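Local coordinates for protein catalase (Bacillus pumilus, PDB 4QOQ) that probably breaks hydrogen peroxide down to water and dioxygen at a haem centre, at residues 107-112 against 185-190. Residues are numbered along the deposited sequence; the frame is centred on the assembly and turned at random.
Sequences TLRDPR and EGIPAN. With JZ3 (Guaiacol), chain G.
Pro188 covers one face of the Arg112 guanidinium, its CD 3.5 Å above the plane and offset toward the rim, while the backbone of the arginine's own loop, Leu108 C, Arg109 C and Asp110 N, lies in plane at the edge. A face of the Arg109 guanidinium carries Ile187, whose CD1 is 4.0 Å from Arg109 NH2. In the plane of its group, Arg112 grips Leu108 O end-on with NH1 (2.8 Å) and NH2, and NH1 also donates to Asp110 O; the bend at chi2 (58°) folds the chain back to make this possible. NH2 has a further acceptor in Glu106 O, and NH1 of Arg109 bonds Leu181 O. Between the segments, Asp110 N donates to Gly186 O at 3.0 Å and 163°, and a water joins Asp110 O to Glu185 O. Ile187 CG2 packs 3.7 Å from Thr107 O. With an alanine at Arg112, Leu108 O and Asp110 O would probably lose these donors and a gap would open beside Pro188. On the loop's other flank Asp110 OD1 accepts from guaiacol OAB (2.8 Å), with Gln159 as the ligand's second partner; OD2 is held by Val98 N and Ile99 N. The buried side chain of Arg112 lies about 8 Å from a haem, its charge probably solvated by the carbonyls of Leu108, Asp110 and Glu106, which is likely to stiffen the loop bearing Asp110.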
ATOM      1  N   THR A 107      21.005  15.215 -19.304  1.00 19.41           N
ATOM      2  CA  THR A 107      22.367  15.665 -19.629  1.00 19.37           C
ATOM      3  C   THR A 107      23.414  15.299 -18.571  1.00 19.66           C
ATOM      4  O   THR A 107      24.557  15.743 -18.638  1.00 21.57           O
ATOM      5  CB  THR A 107      22.287  17.215 -19.751  1.00 19.63           C
ATOM      6  OG1 THR A 107      21.518  17.677 -18.655  1.00 19.43           O
ATOM      7  CG2 THR A 107      21.630  17.655 -21.061  1.00 18.90           C
ATOM      8  N   LEU A 108      23.027  14.535 -17.536  1.00 18.95           N
ATOM      9  CA  LEU A 108      23.927  14.108 -16.483  1.00 19.77           C
ATOM     10  C   LEU A 108      24.773  12.919 -16.892  1.00 19.34           C
ATOM     11  O   LEU A 108      24.364  12.126 -17.738  1.00 21.18           O
ATOM     12  CB  LEU A 108      23.125  13.741 -15.230  1.00 18.92           C
ATOM     13  CG  LEU A 108      22.130  14.809 -14.708  1.00 19.25           C
ATOM     14  CD1 LEU A 108      21.556  14.401 -13.348  1.00 19.34           C
ATOM     15  CD2 LEU A 108      22.841  16.138 -14.526  1.00 20.58           C
ATOM     16  N   ARG A 109      25.933  12.780 -16.293  1.00 19.38           N
ATOM     17  CA  ARG A 109      26.747  11.595 -16.507  1.00 21.03           C
ATOM     18  C   ARG A 109      26.117  10.363 -15.793  1.00 20.37           C
ATOM     19  O   ARG A 109      25.750  10.460 -14.640  1.00 22.37           O
ATOM     20  CB  ARG A 109      28.154  11.844 -15.962  1.00 20.65           C
ATOM     21  CG  ARG A 109      29.142  10.696 -16.170  1.00 21.30           C
ATOM     22  CD  ARG A 109      30.598  10.990 -15.791  1.00 23.72           C
ATOM     23  NE  ARG A 109      31.033  12.257 -16.417  1.00 23.19           N
ATOM     24  CZ  ARG A 109      31.343  12.417 -17.702  1.00 23.48           C
ATOM     25  NH1 ARG A 109      31.474  11.402 -18.542  1.00 24.37           N
ATOM     26  NH2 ARG A 109      31.632  13.613 -18.133  1.00 25.21           N
ATOM     27  N   ASP A 110      26.040   9.215 -16.481  1.00 18.94           N
ATOM     28  CA  ASP A 110      25.416   8.014 -15.943  1.00 18.51           C
ATOM     29  C   ASP A 110      25.500   6.998 -17.052  1.00 16.81           C
ATOM     30  O   ASP A 110      25.392   7.360 -18.216  1.00 17.42           O
ATOM     31  CB  ASP A 110      23.888   8.279 -15.631  1.00 18.09           C
ATOM     32  CG  ASP A 110      23.511   8.204 -14.137  1.00 23.16           C
ATOM     33  OD1 ASP A 110      24.350   7.803 -13.276  1.00 25.16           O
ATOM     34  OD2 ASP A 110      22.328   8.633 -13.779  1.00 23.11           O
ATOM     35  N   PRO A 111      25.480   5.706 -16.681  1.00 18.64           N
ATOM     36  CA  PRO A 111      25.027   4.716 -17.682  1.00 19.17           C
ATOM     37  C   PRO A 111      23.621   5.077 -18.121  1.00 18.96           C
ATOM     38  O   PRO A 111      22.917   5.803 -17.405  1.00 19.03           O
ATOM     39  CB  PRO A 111      25.090   3.377 -16.933  1.00 18.70           C
ATOM     40  CG  PRO A 111      25.980   3.662 -15.764  1.00 18.54           C
ATOM     41  CD  PRO A 111      25.712   5.064 -15.376  1.00 20.18           C
ATOM     42  N   ARG A 112      23.215   4.569 -19.281  1.00 17.22           N
ATOM     43  CA  ARG A 112      21.855   4.702 -19.722  1.00 18.68           C
ATOM     44  C   ARG A 112      21.296   3.282 -19.758  1.00 17.65           C
ATOM     45  O   ARG A 112      21.921   2.356 -20.306  1.00 18.75           O
ATOM     46  CB  ARG A 112      21.786   5.325 -21.116  1.00 18.14           C
ATOM     47  CG  ARG A 112      21.448   6.825 -21.121  1.00 18.28           C
ATOM     48  CD  ARG A 112      22.418   7.649 -20.330  1.00 17.88           C
ATOM     49  NE  ARG A 112      22.172   9.084 -20.427  1.00 16.75           N
ATOM     50  CZ  ARG A 112      22.854   9.982 -19.711  1.00 17.76           C
ATOM     51  NH1 ARG A 112      23.824   9.603 -18.862  1.00 18.07           N
ATOM     52  NH2 ARG A 112      22.545  11.258 -19.786  1.00 19.61           N
ATOM     53  N   GLU A 185      31.408   9.027 -23.396  1.00 22.18           N
ATOM     54  CA  GLU A 185      30.282   8.096 -23.507  1.00 21.56           C
ATOM     55  C   GLU A 185      29.482   8.058 -22.212  1.00 21.10           C
ATOM     56  O   GLU A 185      28.363   7.467 -22.223  1.00 21.54           O
ATOM     57  CB  GLU A 185      30.714   6.662 -23.961  1.00 21.39           C
ATOM     58  CG  GLU A 185      29.536   5.880 -24.599  1.00 23.74           C
ATOM     59  CD  GLU A 185      29.904   4.581 -25.250  1.00 26.34           C
ATOM     60  OE1 GLU A 185      31.145   4.347 -25.519  1.00 28.55           O
ATOM     61  OE2 GLU A 185      28.965   3.796 -25.593  1.00 21.16           O
ATOM     62  N   GLY A 186      30.011   8.629 -21.115  1.00 18.13           N
ATOM     63  CA  GLY A 186      29.194   8.777 -19.895  1.00 18.27           C
ATOM     64  C   GLY A 186      28.017   9.730 -20.090  1.00 18.38           C
ATOM     65  O   GLY A 186      27.113   9.713 -19.283  1.00 18.27           O
ATOM     66  N   ILE A 187      27.992  10.501 -21.194  1.00 18.21           N
ATOM     67  CA  ILE A 187      26.853  11.391 -21.535  1.00 19.08           C
ATOM     68  C   ILE A 187      26.537  11.158 -23.006  1.00 19.92           C
ATOM     69  O   ILE A 187      26.942  11.940 -23.897  1.00 20.42           O
ATOM     70  CB  ILE A 187      27.114  12.873 -21.280  1.00 20.68           C
ATOM     71  CG1 ILE A 187      27.810  13.111 -19.912  1.00 21.92           C
ATOM     72  CG2 ILE A 187      25.766  13.626 -21.390  1.00 20.21           C
ATOM     73  CD1 ILE A 187      28.081  14.577 -19.607  1.00 22.83           C
ATOM     74  N   PRO A 188      25.753  10.141 -23.295  1.00 20.76           N
ATOM     75  CA  PRO A 188      25.226  10.054 -24.660  1.00 20.06           C
ATOM     76  C   PRO A 188      24.469  11.267 -25.128  1.00 21.70           C
ATOM     77  O   PRO A 188      23.795  11.938 -24.335  1.00 19.84           O
ATOM     78  CB  PRO A 188      24.294   8.799 -24.622  1.00 21.81           C
ATOM     79  CG  PRO A 188      24.769   8.025 -23.408  1.00 21.89           C
ATOM     80  CD  PRO A 188      25.281   9.040 -22.415  1.00 20.14           C
ATOM     81  N   ALA A 189      24.535  11.558 -26.427  1.00 19.38           N
ATOM     82  CA  ALA A 189      23.831  12.717 -26.966  1.00 22.16           C
ATOM     83  C   ALA A 189      22.309  12.641 -26.838  1.00 22.20           C
ATOM     84  O   ALA A 189      21.629  13.693 -26.653  1.00 22.31           O
ATOM     85  CB  ALA A 189      24.199  12.968 -28.404  1.00 21.86           C
ATOM     86  N   ASN A 190      21.800  11.412 -26.985  1.00 20.37           N
ATOM     87  CA  ASN A 190      20.408  11.111 -26.806  1.00 21.24           C
ATOM     88  C   ASN A 190      20.250   9.598 -26.725  1.00 20.70           C
ATOM     89  O   ASN A 190      21.287   8.858 -26.751  1.00 20.82           O
ATOM     90  CB  ASN A 190      19.595  11.758 -27.925  1.00 20.58           C
ATOM     91  CG  ASN A 190      20.064  11.331 -29.276  1.00 20.57           C
ATOM     92  OD1 ASN A 190      20.034  10.167 -29.618  1.00 22.05           O
ATOM     93  ND2 ASN A 190      20.548  12.293 -30.052  1.00 20.72           N
TER
HETATM   94  CAA JZ3 G 503      26.372   6.082 -11.800  1.00 55.42           C
HETATM   95  OAG JZ3 G 503      26.729   7.270 -12.507  1.00 54.35           O
HETATM   96  CAI JZ3 G 503      27.455   8.372 -12.086  1.00 57.41           C
HETATM   97  CAF JZ3 G 503      28.850   8.361 -12.153  1.00 54.48           C
HETATM   98  CAD JZ3 G 503      29.629   9.442 -11.774  1.00 58.01           C
HETATM   99  CAC JZ3 G 503      29.021  10.602 -11.320  1.00 66.10           C
HETATM  100  CAE JZ3 G 503      27.633  10.689 -11.235  1.00 64.89           C
HETATM  101  CAH JZ3 G 503      26.795   9.616 -11.594  1.00 62.37           C
HETATM  102  OAB JZ3 G 503      25.419   9.735 -11.492  1.00 59.66           O
HETATM  103  O   HOH W   1      26.740   6.299 -20.472  1.00 21.97           O